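PDB 4V33: polysaccharide deacetylase-like protein from Bacillus anthracis, which is one of two putative polysaccharide deacetylases required for osmotic stability and cell-shape maintenance, probably a zinc-dependent enzyme acting on cell-wall glycans. Local coordinates for residues L185-E188 and R189-D192. Residues are numbered along the deposited sequence; the frame is centred on the assembly and turned at random.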
ATOM      1  N   LEU A 185       5.488   1.232  -2.122  1.00 13.44           N
ATOM      2  CA  LEU A 185       5.425   0.960  -0.695  1.00 12.76           C
ATOM      3  C   LEU A 185       5.696  -0.501  -0.398  1.00 12.34           C
ATOM      4  O   LEU A 185       5.606  -1.362  -1.280  1.00 14.59           O
ATOM      5  CB  LEU A 185       4.039   1.301  -0.137  1.00 14.08           C
ATOM      6  CG  LEU A 185       3.597   2.761  -0.214  1.00 15.62           C
ATOM      7  CD1 LEU A 185       2.168   2.886   0.299  1.00 19.05           C
ATOM      8  CD2 LEU A 185       4.543   3.661   0.576  1.00 16.28           C
ATOM      9  N   THR A 186       6.026  -0.766   0.862  1.00 14.95           N
ATOM     10  CA  THR A 186       6.080  -2.126   1.395  1.00 13.43           C
ATOM     11  C   THR A 186       5.194  -2.160   2.634  1.00 13.37           C
ATOM     12  O   THR A 186       4.717  -1.118   3.075  1.00 15.54           O
ATOM     13  CB  THR A 186       7.521  -2.555   1.747  1.00 15.22           C
ATOM     14  OG1 THR A 186       8.112  -1.609   2.652  1.00 18.25           O
ATOM     15  CG2 THR A 186       8.369  -2.638   0.484  1.00 16.03           C
ATOM     16  N   PHE A 187       4.978  -3.332   3.227  1.00 14.21           N
ATOM     17  CA  PHE A 187       3.971  -3.441   4.284  1.00 14.03           C
ATOM     18  C   PHE A 187       4.324  -2.723   5.586  1.00 17.41           C
ATOM     19  O   PHE A 187       3.446  -2.443   6.396  1.00 17.44           O
ATOM     20  CB  PHE A 187       3.578  -4.912   4.519  1.00 16.00           C
ATOM     21  CG  PHE A 187       2.760  -5.473   3.399  1.00 17.34           C
ATOM     22  CD1 PHE A 187       1.426  -5.107   3.255  1.00 17.39           C
ATOM     23  CD2 PHE A 187       3.333  -6.308   2.445  1.00 16.31           C
ATOM     24  CE1 PHE A 187       0.667  -5.584   2.204  1.00 19.44           C
ATOM     25  CE2 PHE A 187       2.579  -6.791   1.383  1.00 18.19           C
ATOM     26  CZ  PHE A 187       1.245  -6.429   1.260  1.00 20.04           C
ATOM     27  N   GLU A 188       5.597  -2.392   5.765  1.00 16.49           N
ATOM     28  CA  GLU A 188       6.004  -1.551   6.888  1.00 17.15           C
ATOM     29  C   GLU A 188       5.354  -0.165   6.828  1.00 17.37           C
ATOM     30  O   GLU A 188       5.266   0.527   7.846  1.00 21.47           O
ATOM     31  CB  GLU A 188       7.524  -1.393   6.924  1.00 20.85           C
ATOM     32  CG  GLU A 188       8.273  -2.688   7.166  1.00 20.43           C
ATOM     33  CD  GLU A 188       8.549  -3.471   5.894  1.00 19.29           C
ATOM     34  OE1 GLU A 188       8.057  -3.082   4.810  1.00 19.78           O
ATOM     35  OE2 GLU A 188       9.286  -4.475   5.991  1.00 20.93           O
ATOM     36  N   ARG A 189       4.901   0.233   5.642  1.00 17.21           N
ATOM     37  CA  ARG A 189       4.235   1.523   5.469  1.00 16.67           C
ATOM     38  C   ARG A 189       2.773   1.352   5.095  1.00 16.99           C
ATOM     39  O   ARG A 189       2.213   2.196   4.398  1.00 18.17           O
ATOM     40  CB  ARG A 189       4.948   2.358   4.408  1.00 17.22           C
ATOM     41  CG  ARG A 189       6.286   2.902   4.865  1.00 19.66           C
ATOM     42  CD  ARG A 189       6.852   3.832   3.794  1.00 19.59           C
ATOM     43  NE  ARG A 189       6.101   5.080   3.708  1.00 19.60           N
ATOM     44  CZ  ARG A 189       6.291   5.998   2.766  1.00 19.65           C
ATOM     45  NH1 ARG A 189       7.196   5.801   1.815  1.00 19.25           N
ATOM     46  NH2 ARG A 189       5.582   7.120   2.777  1.00 21.91           N
ATOM     47  N   TRP A 190       2.150   0.261   5.543  1.00 16.40           N
ATOM     48  CA  TRP A 190       0.729   0.056   5.271  1.00 16.35           C
ATOM     49  C   TRP A 190      -0.103   1.245   5.759  1.00 18.28           C
ATOM     50  O   TRP A 190      -1.079   1.645   5.114  1.00 17.94           O
ATOM     51  CB  TRP A 190       0.211  -1.233   5.928  1.00 18.01           C
ATOM     52  CG  TRP A 190      -1.203  -1.496   5.540  1.00 17.00           C
ATOM     53  CD1 TRP A 190      -2.308  -1.427   6.341  1.00 18.10           C
ATOM     54  CD2 TRP A 190      -1.669  -1.832   4.236  1.00 16.77           C
ATOM     55  NE1 TRP A 190      -3.437  -1.705   5.605  1.00 18.80           N
ATOM     56  CE2 TRP A 190      -3.071  -1.958   4.311  1.00 18.94           C
ATOM     57  CE3 TRP A 190      -1.037  -2.035   3.003  1.00 17.51           C
ATOM     58  CZ2 TRP A 190      -3.849  -2.283   3.203  1.00 17.41           C
ATOM     59  CZ3 TRP A 190      -1.808  -2.355   1.905  1.00 19.00           C
ATOM     60  CH2 TRP A 190      -3.200  -2.477   2.013  1.00 18.36           C
ATOM     61  N   GLY A 191       0.302   1.810   6.890  1.00 18.76           N
ATOM     62  CA  GLY A 191      -0.390   2.949   7.469  1.00 18.93           C
ATOM     63  C   GLY A 191      -0.331   4.213   6.626  1.00 21.09           C
ATOM     64  O   GLY A 191      -0.988   5.200   6.957  1.00 20.90           O
ATOM     65  N   ASP A 192       0.442   4.187   5.541  1.00 17.44           N
ATOM     66  CA  ASP A 192       0.620   5.370   4.698  1.00 18.43           C
ATOM     67  C   ASP A 192      -0.119   5.306   3.361  1.00 18.12           C
ATOM     68  O   ASP A 192       0.023   6.216   2.537  1.00 18.75           O
ATOM     69  CB  ASP A 192       2.104   5.620   4.411  1.00 18.62           C
ATOM     70  CG  ASP A 192       2.889   6.012   5.645  1.00 24.94           C
ATOM     71  OD1 ASP A 192       2.287   6.508   6.629  1.00 25.39           O
ATOM     72  OD2 ASP A 192       4.129   5.835   5.618  1.00 25.09           O
TER
HETATM   73  O   HOH W   1       2.225   0.912   8.792  1.00 28.98           O
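A 3-10 turn, entered straight from strand 183-185, brings T186 and F187 against R189 and W190. R189 N donates to T186 O at 2.9 Å and W190 N to F187 O at 3.1 Å, so that both bonds have the i to i+3 spacing of 3-10 winding. Where the winding continues, a water bridges the gap, donating to E188 O and accepting from G191 N. At the entrance, T186 OG1 donates to E188 OE1 at 2.6 Å, meeting it nearly along the C-O axis; E188 can fold back this far because its chain bends at chi2 (86°). The bond links two residues at the start of the winding, and glutamate is long enough to reach T186 OG1 with OE1 and S260 OG of strand 259-263 with OE2, so its carboxylate is held at both oxygens.

The R189 guanidinium lies with one face over L185 CD2, which is 3.6 Å from R189 NH1. The two side chains cross nearly at a right angle, the branched leucine offering a methyl to the flat cation. In the plane of that cation, R189 NE donates to D192 OD2 at 2.8 Å in an almost straight salt bridge (172°), D192 OD2 accepting through its anti lone pair; a weak bond from R189 NH2 reaches the same oxygen. Arginine thus combines apolar contact over a face with charge pairing at the edge.

F187 and W190 run side by side, F187 CD1 reaching W190 CE3 at 3.9 Å with the ring planes 31° apart. F187, which is buried, stacks on F320 and meets F201, while W190 meets F320 and F329, and both touch M341 of strand 341-345. L185 pairs through its backbone with I200 of strand 199-206, tying the turn to the parallel sheet of the deacetylase domain.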